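Local coordinates for ADP-ribosylating toxin CARDS (Mycoplasma pneumoniae, PDB 4TLV), which transfers the ADP-ribosyl group of NAD+ to multiple target proteins and causes vacuolation of mammalian cells, at residues I473-L477 with K478-I482; V485-N488 with Q489-F492; P368-A372 with I373-R377; P156-P159 with G160-H164. All coordinates share one frame; numbering follows the deposited sequence.

Interaction 1: I473-L477 with K478-I482; sequences IFYDL and KTSKI
In the beta hairpin that joins strand 473-476 to strand 481-485, D476 grips the connecting turn with its carboxylate and its backbone. OD2 of D476 takes a hydrogen bond from T479 OG1 at 2.6 Å, on the anti side but well out of the carboxylate plane, while K478 N meets D476 OD1 at 3.1 Å from above that plane. With CG anti to the backbone N (chi1 173°), D476 reaches forward over the turn to the K478 amide and T479 hydroxyl. T479 OG1 also accepts from K481 NZ at 2.8 Å, and that ammonium, bonded also to the carbonyls of M516 and E518, stays 4.3 Å from D476 OD2, beyond salt-bridge range. The hairpin belongs to the C-terminal beta-trefoil domain, D3. Its turn closes on D476 O, which accepts from S480 N (2.8 Å) and from T479 N; D476 N donates to K481 O at 2.9 Å. On the other face of the hairpin Y475 and I482 form a non-hydrogen-bonded pair, with I482 CG1 against the ring edge of Y475, 3.5 Å from CD1. The hydroxyl of Y475 is bonded to W526 O and to R126 of the mART domain; S480 OG is bonded to R126 and to Y549 OH.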
loop_
_atom_site.group_PDB
_atom_site.type_symbol
_atom_site.label_atom_id
_atom_site.label_comp_id
_atom_site.label_asym_id
_atom_site.label_seq_id
_atom_site.Cartn_x
_atom_site.Cartn_y
_atom_site.Cartn_z
ATOM N N ILE A 473 -1.158 16.041 4.811
ATOM C CA ILE A 473 -2.546 15.749 5.122
ATOM C C ILE A 473 -2.824 14.311 4.759
ATOM O O ILE A 473 -2.591 13.895 3.621
ATOM C CB ILE A 473 -3.508 16.698 4.350
ATOM C CG1 ILE A 473 -3.073 18.153 4.572
ATOM C CG2 ILE A 473 -4.939 16.448 4.795
ATOM C CD1 ILE A 473 -4.063 19.221 4.106
ATOM N N PHE A 474 -3.323 13.567 5.733
ATOM C CA PHE A 474 -3.433 12.120 5.642
ATOM C C PHE A 474 -4.809 11.622 6.008
ATOM O O PHE A 474 -5.569 12.289 6.706
ATOM C CB PHE A 474 -2.449 11.467 6.616
ATOM C CG PHE A 474 -1.013 11.780 6.328
ATOM C CD1 PHE A 474 -0.424 12.916 6.866
ATOM C CD2 PHE A 474 -0.245 10.937 5.534
ATOM C CE1 PHE A 474 0.900 13.210 6.628
ATOM C CE2 PHE A 474 1.090 11.233 5.289
ATOM C CZ PHE A 474 1.661 12.376 5.852
ATOM N N TYR A 475 -5.116 10.420 5.533
ATOM C CA TYR A 475 -6.334 9.735 5.916
ATOM C C TYR A 475 -5.936 8.419 6.562
ATOM O O TYR A 475 -5.185 7.645 5.968
ATOM C CB TYR A 475 -7.157 9.494 4.659
ATOM C CG TYR A 475 -8.525 8.865 4.850
ATOM C CD1 TYR A 475 -9.596 9.602 5.338
ATOM C CD2 TYR A 475 -8.762 7.561 4.462
ATOM C CE1 TYR A 475 -10.868 9.034 5.467
ATOM C CE2 TYR A 475 -10.023 6.989 4.578
ATOM C CZ TYR A 475 -11.077 7.730 5.082
ATOM O OH TYR A 475 -12.327 7.141 5.175
ATOM N N ASP A 476 -6.395 8.183 7.787
ATOM C CA ASP A 476 -6.072 6.940 8.490
ATOM C C ASP A 476 -7.080 5.871 8.120
ATOM O O ASP A 476 -8.234 5.943 8.524
ATOM C CB ASP A 476 -6.090 7.128 10.004
ATOM C CG ASP A 476 -5.929 5.812 10.738
ATOM O OD1 ASP A 476 -5.277 4.890 10.183
ATOM O OD2 ASP A 476 -6.486 5.682 11.841
ATOM N N LEU A 477 -6.648 4.875 7.352
ATOM C CA LEU A 477 -7.570 3.830 6.898
ATOM C C LEU A 477 -8.136 2.982 8.033
ATOM O O LEU A 477 -9.169 2.341 7.863
ATOM C CB LEU A 477 -6.875 2.926 5.877
ATOM C CG LEU A 477 -6.574 3.589 4.532
ATOM C CD1 LEU A 477 -5.591 2.715 3.734
ATOM C CD2 LEU A 477 -7.870 3.866 3.727
ATOM N N LYS A 478 -7.449 2.926 9.177
ATOM C CA LYS A 478 -7.980 2.130 10.287
ATOM C C LYS A 478 -9.259 2.728 10.865
ATOM O O LYS A 478 -10.170 2.005 11.240
ATOM C CB LYS A 478 -6.959 1.976 11.424
ATOM C CG LYS A 478 -5.810 1.030 11.138
ATOM C CD LYS A 478 -4.829 0.972 12.333
ATOM C CE LYS A 478 -5.284 -0.014 13.387
ATOM N NZ LYS A 478 -4.266 -0.166 14.482
ATOM N N THR A 479 -9.308 4.050 10.946
ATOM C CA THR A 479 -10.354 4.738 11.700
ATOM C C THR A 479 -11.163 5.746 10.882
ATOM O O THR A 479 -12.120 6.300 11.397
ATOM C CB THR A 479 -9.768 5.510 12.896
ATOM O OG1 THR A 479 -8.879 6.526 12.418
ATOM C CG2 THR A 479 -9.011 4.567 13.860
ATOM N N SER A 480 -10.767 5.976 9.631
ATOM C CA SER A 480 -11.399 6.969 8.747
ATOM C C SER A 480 -11.242 8.421 9.204
ATOM O O SER A 480 -12.040 9.276 8.823
ATOM C CB SER A 480 -12.897 6.658 8.532
ATOM O OG SER A 480 -13.094 5.375 7.953
ATOM N N LYS A 481 -10.226 8.711 10.013
ATOM C CA LYS A 481 -9.970 10.094 10.413
ATOM C C LYS A 481 -9.054 10.797 9.402
ATOM O O LYS A 481 -8.301 10.148 8.654
ATOM C CB LYS A 481 -9.391 10.158 11.840
ATOM C CG LYS A 481 -10.308 9.568 12.915
ATOM C CD LYS A 481 -9.889 10.002 14.317
ATOM C CE LYS A 481 -8.550 9.389 14.697
ATOM N NZ LYS A 481 -8.702 7.913 14.819
ATOM N N ILE A 482 -9.161 12.119 9.336
ATOM C CA ILE A 482 -8.295 12.918 8.484
ATOM C C ILE A 482 -7.420 13.772 9.386
ATOM O O ILE A 482 -7.926 14.406 10.313
ATOM C CB ILE A 482 -9.115 13.817 7.541
ATOM C CG1 ILE A 482 -9.751 12.947 6.448
ATOM C CG2 ILE A 482 -8.242 14.890 6.887
ATOM C CD1 ILE A 482 -10.811 13.662 5.617
#

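Interaction 2: V485-N488 with Q489-F492; sequences VQDN and QNVF
D487 and N490 close a tight hairpin turn in the D3 beta-trefoil domain, a type I turn that leads into strand 490-495. A classic beta bulge overlaps it at D487: Q486 and D487 both face N490, whose carbonyl O receives Q486 N at 3.0 Å and, more weakly, D487 N. N490 N returns a bond to D487 O at 3.1 Å. The compact part of the contact is centred on D487 OD1. Q489 N comes at 2.9 Å from the anti side, tilted out of the carboxylate plane, and N490 ND2, also at 2.9 Å, from the syn side, closer to that plane, so one oxygen ties both the backbone and a side chain of the turn. D487 holds CG between its backbone N and carbonyl carbon (chi1 60°), which folds the carboxylate back over the turn; it lies alongside the N490 amide, their planes 57° apart. The other end of that amide, N490 OD1, is bonded to K513 NZ, while N488 ND2 reaches N297 and P294 of D2. On the other face V485 CG2 and V491 CG2 are 4.3 Å apart, with V491 buried against A331. By contrast, the solvent side is loose. Q489 is exposed, and Q486, also exposed, stretches alongside N490 without a hydrogen bond between their amides. The ring edge of F492 faces Q486 OE1, which lies 4.0 Å from F492 CE1.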
loop_
_atom_site.group_PDB
_atom_site.type_symbol
_atom_site.label_atom_id
_atom_site.label_comp_id
_atom_site.label_asym_id
_atom_site.label_seq_id
_atom_site.Cartn_x
_atom_site.Cartn_y
_atom_site.Cartn_z
ATOM N N VAL A 485 -0.341 16.946 9.716
ATOM C CA VAL A 485 0.865 16.823 10.525
ATOM C C VAL A 485 1.636 18.133 10.468
ATOM O O VAL A 485 2.228 18.469 9.453
ATOM C CB VAL A 485 1.779 15.669 10.052
ATOM C CG1 VAL A 485 3.054 15.600 10.900
ATOM C CG2 VAL A 485 1.025 14.329 10.100
ATOM N N GLN A 486 1.587 18.883 11.563
ATOM C CA GLN A 486 2.345 20.120 11.674
ATOM C C GLN A 486 3.818 19.765 11.830
ATOM O O GLN A 486 4.689 20.346 11.192
ATOM C CB GLN A 486 1.874 20.913 12.893
ATOM C CG GLN A 486 2.653 22.185 13.142
ATOM C CD GLN A 486 2.090 22.972 14.320
ATOM O OE1 GLN A 486 2.291 22.612 15.481
ATOM N NE2 GLN A 486 1.372 24.044 14.020
ATOM N N ASP A 487 4.075 18.803 12.704
ATOM C CA ASP A 487 5.387 18.194 12.815
ATOM C C ASP A 487 5.242 16.894 13.588
ATOM O O ASP A 487 4.130 16.482 13.925
ATOM C CB ASP A 487 6.406 19.133 13.478
ATOM C CG ASP A 487 6.007 19.547 14.891
ATOM O OD1 ASP A 487 5.402 18.745 15.632
ATOM O OD2 ASP A 487 6.327 20.694 15.270
ATOM N N ASN A 488 6.358 16.245 13.872
ATOM C CA ASN A 488 6.300 14.927 14.498
ATOM C C ASN A 488 5.623 14.879 15.872
ATOM O O ASN A 488 5.158 13.825 16.283
ATOM C CB ASN A 488 7.694 14.292 14.553
ATOM C CG ASN A 488 8.181 13.838 13.179
ATOM O OD1 ASN A 488 7.261 13.701 12.251
ATOM N ND2 ASN A 488 9.373 13.613 12.966
ATOM N N GLN A 489 5.554 16.008 16.576
ATOM C CA GLN A 489 4.923 16.035 17.898
ATOM C C GLN A 489 3.578 16.768 17.926
ATOM O O GLN A 489 2.993 16.936 18.989
ATOM C CB GLN A 489 5.856 16.665 18.945
ATOM C CG GLN A 489 7.031 15.782 19.355
ATOM C CD GLN A 489 8.088 15.701 18.286
ATOM O OE1 GLN A 489 8.523 14.614 17.906
ATOM N NE2 GLN A 489 8.514 16.860 17.787
ATOM N N ASN A 490 3.096 17.217 16.770
ATOM C CA ASN A 490 1.871 18.002 16.730
ATOM C C ASN A 490 1.009 17.593 15.540
ATOM O O ASN A 490 1.321 17.937 14.406
ATOM C CB ASN A 490 2.211 19.490 16.656
ATOM C CG ASN A 490 2.865 20.002 17.936
ATOM O OD1 ASN A 490 2.189 20.230 18.937
ATOM N ND2 ASN A 490 4.187 20.165 17.911
ATOM N N VAL A 491 -0.066 16.857 15.819
ATOM C CA VAL A 491 -0.954 16.332 14.781
ATOM C C VAL A 491 -2.393 16.764 15.071
ATOM O O VAL A 491 -2.863 16.642 16.205
ATOM C CB VAL A 491 -0.853 14.790 14.713
ATOM C CG1 VAL A 491 -1.858 14.211 13.702
ATOM C CG2 VAL A 491 0.576 14.362 14.343
ATOM N N PHE A 492 -3.085 17.276 14.046
ATOM C CA PHE A 492 -4.442 17.804 14.208
ATOM C C PHE A 492 -5.437 17.096 13.301
ATOM O O PHE A 492 -5.142 16.873 12.125
ATOM C CB PHE A 492 -4.461 19.305 13.892
ATOM C CG PHE A 492 -3.550 20.112 14.775
ATOM C CD1 PHE A 492 -2.190 20.180 14.509
ATOM C CD2 PHE A 492 -4.050 20.785 15.875
ATOM C CE1 PHE A 492 -1.351 20.924 15.315
ATOM C CE2 PHE A 492 -3.209 21.520 16.695
ATOM C CZ PHE A 492 -1.861 21.583 16.418
#

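Interaction 3: P368-A372 with I373-R377; sequences PQDIA and ITQFR
The carboxylate of D370 satisfies three donors from the residues that follow it. D370 OD1 uses its syn lone pair for T374 N at 2.9 Å and also takes Q375 N at 3.1 Å, this second amide coming from above the carboxylate plane. D370 OD2 accepts from T374 OG1 at 2.5 Å, again on a syn lone pair, so the amide and hydroxyl of T374 together hold both oxygens and limit rotation of the group. The D370 torsion (chi1 59°) sets CG between the backbone N and carbonyl carbon, turning the carboxylate in toward T374. This loop is the turn between strands 364-368 and 375-380 of the D2 beta-trefoil domain, with a type I beta turn from D370 to I373 in which I373 N donates to D370 O at 3.1 Å. Toward the strands, Q369 N donates to Q375 O at 2.7 Å. P368 and F376 form the neighbouring non-hydrogen-bonded pair: P368 CA lies over a face of the F376 ring, a CH-pi contact of 4.2 Å to its centroid, and P368 CB approaches I373 CD1 at 4.0 Å. R377 crosses the side chain of Q369, which lies over one face of its guanidinium; the guanidinium is engaged by E417, its NE forming a salt bridge to that carboxylate.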
loop_
_atom_site.group_PDB
_atom_site.type_symbol
_atom_site.label_atom_id
_atom_site.label_comp_id
_atom_site.label_asym_id
_atom_site.label_seq_id
_atom_site.Cartn_x
_atom_site.Cartn_y
_atom_site.Cartn_z
ATOM N N PRO A 368 18.851 -10.089 -3.229
ATOM C CA PRO A 368 20.074 -10.795 -2.825
ATOM C C PRO A 368 21.075 -10.704 -3.964
ATOM O O PRO A 368 20.668 -10.835 -5.106
ATOM C CB PRO A 368 19.618 -12.254 -2.652
ATOM C CG PRO A 368 18.155 -12.286 -2.942
ATOM C CD PRO A 368 17.758 -11.002 -3.585
ATOM N N GLN A 369 22.343 -10.457 -3.670
ATOM C CA GLN A 369 23.335 -10.274 -4.730
ATOM C C GLN A 369 24.307 -11.456 -4.858
ATOM O O GLN A 369 24.983 -11.603 -5.873
ATOM C CB GLN A 369 24.111 -8.969 -4.522
ATOM C CG GLN A 369 23.221 -7.729 -4.592
ATOM C CD GLN A 369 22.576 -7.546 -5.944
ATOM O OE1 GLN A 369 21.353 -7.680 -6.100
ATOM N NE2 GLN A 369 23.394 -7.248 -6.941
ATOM N N ASP A 370 24.363 -12.293 -3.832
ATOM C CA ASP A 370 25.267 -13.438 -3.814
ATOM C C ASP A 370 24.448 -14.714 -3.724
ATOM O O ASP A 370 23.288 -14.688 -3.312
ATOM C CB ASP A 370 26.253 -13.339 -2.644
ATOM C CG ASP A 370 25.555 -13.273 -1.287
ATOM O OD1 ASP A 370 24.355 -12.950 -1.257
ATOM O OD2 ASP A 370 26.197 -13.543 -0.251
ATOM N N ILE A 371 25.040 -15.835 -4.117
ATOM C CA ILE A 371 24.289 -17.087 -4.142
ATOM C C ILE A 371 24.075 -17.620 -2.717
ATOM O O ILE A 371 23.173 -18.424 -2.474
ATOM C CB ILE A 371 24.959 -18.135 -5.069
ATOM C CG1 ILE A 371 24.030 -19.325 -5.312
ATOM C CG2 ILE A 371 26.290 -18.577 -4.506
ATOM C CD1 ILE A 371 24.443 -20.181 -6.516
ATOM N N ALA A 372 24.887 -17.147 -1.777
ATOM C CA ALA A 372 24.730 -17.513 -0.369
ATOM C C ALA A 372 23.584 -16.737 0.303
ATOM O O ALA A 372 23.286 -16.946 1.478
ATOM C CB ALA A 372 26.026 -17.274 0.387
ATOM N N ILE A 373 22.970 -15.828 -0.447
ATOM C CA ILE A 373 21.838 -15.049 0.043
ATOM C C ILE A 373 22.159 -14.357 1.363
ATOM O O ILE A 373 21.482 -14.580 2.365
ATOM C CB ILE A 373 20.592 -15.938 0.206
ATOM C CG1 ILE A 373 20.475 -16.917 -0.972
ATOM C CG2 ILE A 373 19.326 -15.077 0.318
ATOM C CD1 ILE A 373 20.116 -16.237 -2.309
ATOM N N THR A 374 23.200 -13.524 1.373
ATOM C CA THR A 374 23.573 -12.800 2.586
ATOM C C THR A 374 23.821 -11.326 2.356
ATOM O O THR A 374 23.969 -10.581 3.316
ATOM C CB THR A 374 24.885 -13.314 3.195
ATOM O OG1 THR A 374 25.931 -13.161 2.224
ATOM C CG2 THR A 374 24.758 -14.756 3.618
ATOM N N GLN A 375 23.934 -10.922 1.095
ATOM C CA GLN A 375 24.209 -9.522 0.755
ATOM C C GLN A 375 23.080 -8.980 -0.119
ATOM O O GLN A 375 22.740 -9.567 -1.139
ATOM C CB GLN A 375 25.544 -9.404 0.015
ATOM C CG GLN A 375 26.722 -9.924 0.828
ATOM C CD GLN A 375 27.914 -10.305 -0.031
ATOM O OE1 GLN A 375 27.931 -10.059 -1.235
ATOM N NE2 GLN A 375 28.916 -10.922 0.589
ATOM N N PHE A 376 22.518 -7.848 0.279
ATOM C CA PHE A 376 21.303 -7.355 -0.356
ATOM C C PHE A 376 21.431 -5.914 -0.834
ATOM O O PHE A 376 21.771 -5.022 -0.067
ATOM C CB PHE A 376 20.131 -7.485 0.630
ATOM C CG PHE A 376 19.768 -8.908 0.953
ATOM C CD1 PHE A 376 20.534 -9.652 1.834
ATOM C CD2 PHE A 376 18.646 -9.495 0.389
ATOM C CE1 PHE A 376 20.198 -10.977 2.134
ATOM C CE2 PHE A 376 18.311 -10.808 0.681
ATOM C CZ PHE A 376 19.087 -11.547 1.549
ATOM N N ARG A 377 21.138 -5.707 -2.111
ATOM C CA ARG A 377 21.063 -4.377 -2.681
ATOM C C ARG A 377 19.706 -3.786 -2.336
ATOM O O ARG A 377 18.682 -4.457 -2.422
ATOM C CB ARG A 377 21.248 -4.443 -4.193
ATOM C CG ARG A 377 20.847 -3.158 -4.961
ATOM C CD ARG A 377 21.258 -3.297 -6.441
ATOM N NE ARG A 377 22.717 -3.306 -6.586
ATOM C CZ ARG A 377 23.391 -3.973 -7.526
ATOM N NH1 ARG A 377 22.758 -4.720 -8.426
ATOM N NH2 ARG A 377 24.708 -3.888 -7.564
#

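Interaction 4: P156-P159 with G160-H164; sequences PVEP and GHAHH. With ACT (acetate ion), chain M.
E158 O joins the turn by backbone hydrogen bonds, accepting from A162 N at 3.0 Å, nearly straight (166°), and from H161 N at 3.2 Å. Two successive amides thus share one carbonyl and close a turn within the loop between strands 146-156 and 168-181 of the mART domain. At its head G160 takes a positive phi (83°), where a side chain would be jammed against P159 O. The second kind of contact is van der Waals. The extended side chain of E158 crosses that of H161 at about a right angle, E158 OE2 lying 3.4 Å from H161 CB, and A162 CB is 3.5 Å from V157 O. E158 OE2 lies close to the like-charged D423, so a proton may be shared between them. The third is anion binding. H163 takes hold of an acetate, probably from the crystallisation liquor, at OXT, which receives H163 ND1 in the ring plane at 2.8 Å and H163 N at 3.1 Å. A429 N of D2 also bonds to the acetate, while H163 NE2 is hydrogen-bonded to E273 OE2 of the KELED motif. With ND1 donating to an anion and NE2 facing a carboxylate, the H163 imidazole may well be protonated.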
loop_
_atom_site.group_PDB
_atom_site.type_symbol
_atom_site.label_atom_id
_atom_site.label_comp_id
_atom_site.label_asym_id
_atom_site.label_seq_id
_atom_site.Cartn_x
_atom_site.Cartn_y
_atom_site.Cartn_z
ATOM N N PRO A 156 15.947 -19.791 1.234
ATOM C CA PRO A 156 16.205 -19.314 2.597
ATOM C C PRO A 156 17.286 -18.231 2.629
ATOM O O PRO A 156 18.244 -18.282 1.857
ATOM C CB PRO A 156 16.705 -20.565 3.340
ATOM C CG PRO A 156 17.109 -21.547 2.270
ATOM C CD PRO A 156 16.337 -21.200 1.021
ATOM N N VAL A 157 17.141 -17.286 3.547
ATOM C CA VAL A 157 18.165 -16.281 3.813
ATOM C C VAL A 157 19.292 -16.872 4.683
ATOM O O VAL A 157 19.029 -17.495 5.703
ATOM C CB VAL A 157 17.544 -15.064 4.517
ATOM C CG1 VAL A 157 18.617 -14.019 4.869
ATOM C CG2 VAL A 157 16.447 -14.439 3.618
ATOM N N GLU A 158 20.544 -16.658 4.283
ATOM C CA GLU A 158 21.691 -17.182 5.041
ATOM C C GLU A 158 21.523 -18.648 5.492
ATOM O O GLU A 158 21.616 -18.942 6.679
ATOM C CB GLU A 158 21.973 -16.313 6.284
ATOM C CG GLU A 158 23.411 -16.467 6.811
ATOM C CD GLU A 158 23.605 -16.040 8.257
ATOM O OE1 GLU A 158 22.607 -15.785 8.970
ATOM O OE2 GLU A 158 24.777 -15.979 8.689
ATOM N N PRO A 159 21.285 -19.574 4.552
ATOM C CA PRO A 159 20.985 -20.956 4.963
ATOM C C PRO A 159 22.113 -21.613 5.766
ATOM O O PRO A 159 23.290 -21.312 5.563
ATOM C CB PRO A 159 20.812 -21.682 3.624
ATOM C CG PRO A 159 21.613 -20.894 2.671
ATOM C CD PRO A 159 21.407 -19.456 3.094
ATOM N N GLY A 160 21.744 -22.516 6.668
ATOM C CA GLY A 160 22.713 -23.213 7.478
ATOM C C GLY A 160 23.135 -22.393 8.686
ATOM O O GLY A 160 23.747 -22.926 9.607
ATOM N N HIS A 161 22.816 -21.099 8.691
ATOM C CA HIS A 161 23.286 -20.225 9.770
ATOM C C HIS A 161 22.188 -19.389 10.446
ATOM O O HIS A 161 22.183 -19.229 11.664
ATOM C CB HIS A 161 24.391 -19.301 9.254
ATOM C CG HIS A 161 25.570 -20.029 8.679
ATOM N ND1 HIS A 161 26.529 -20.627 9.463
ATOM C CD2 HIS A 161 25.937 -20.251 7.393
ATOM C CE1 HIS A 161 27.441 -21.191 8.687
ATOM N NE2 HIS A 161 27.109 -20.971 7.429
ATOM N N ALA A 162 21.277 -18.831 9.660
ATOM C CA ALA A 162 20.243 -17.961 10.240
ATOM C C ALA A 162 19.430 -18.731 11.267
ATOM O O ALA A 162 19.056 -19.875 11.023
ATOM C CB ALA A 162 19.325 -17.420 9.142
ATOM N N HIS A 163 19.138 -18.112 12.408
ATOM C CA HIS A 163 18.241 -18.752 13.365
ATOM C C HIS A 163 16.822 -18.703 12.820
ATOM O O HIS A 163 16.509 -17.881 11.955
ATOM C CB HIS A 163 18.325 -18.105 14.750
ATOM C CG HIS A 163 17.581 -16.808 14.864
ATOM N ND1 HIS A 163 18.101 -15.607 14.428
ATOM C CD2 HIS A 163 16.364 -16.523 15.388
ATOM C CE1 HIS A 163 17.232 -14.639 14.672
ATOM N NE2 HIS A 163 16.170 -15.168 15.251
ATOM N N HIS A 164 15.977 -19.603 13.297
ATOM C CA HIS A 164 14.613 -19.738 12.781
ATOM C C HIS A 164 13.615 -19.095 13.744
ATOM O O HIS A 164 13.302 -19.669 14.777
ATOM C CB HIS A 164 14.278 -21.216 12.618
ATOM C CG HIS A 164 15.246 -21.958 11.754
ATOM N ND1 HIS A 164 15.441 -23.320 11.856
ATOM C CD2 HIS A 164 16.080 -21.530 10.778
ATOM C CE1 HIS A 164 16.347 -23.701 10.973
ATOM N NE2 HIS A 164 16.755 -22.635 10.308
HETATM C C ACT M . 20.348 -14.479 11.879
HETATM O O ACT M . 19.226 -13.981 11.617
HETATM O OXT ACT M . 20.392 -15.320 12.807
HETATM C CH3 ACT M . 21.580 -14.094 11.117
#

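The four contacts are hairpins or loops in three domains and form two groups. Interactions 1 and 2 are successive along the D3 sheet, their centres 14 Å apart, and touch where F474 CE1 packs on V485 CG2 at 3.6 Å. Interactions 3 and 4, with centres 12 Å apart, meet across the boundary between D2 and the mART domain: E158 N and I373 O lie 3.0 Å apart, probably hydrogen-bonded, and A372 O approaches P159 CD at 3.5 Å. The groups are far apart, with about 25 Å between the nearest atoms of interactions 1 and 3. Acetate ions lie beside interactions 1 and 4, about 3 Å from the Y475 side chain and at H163 respectively.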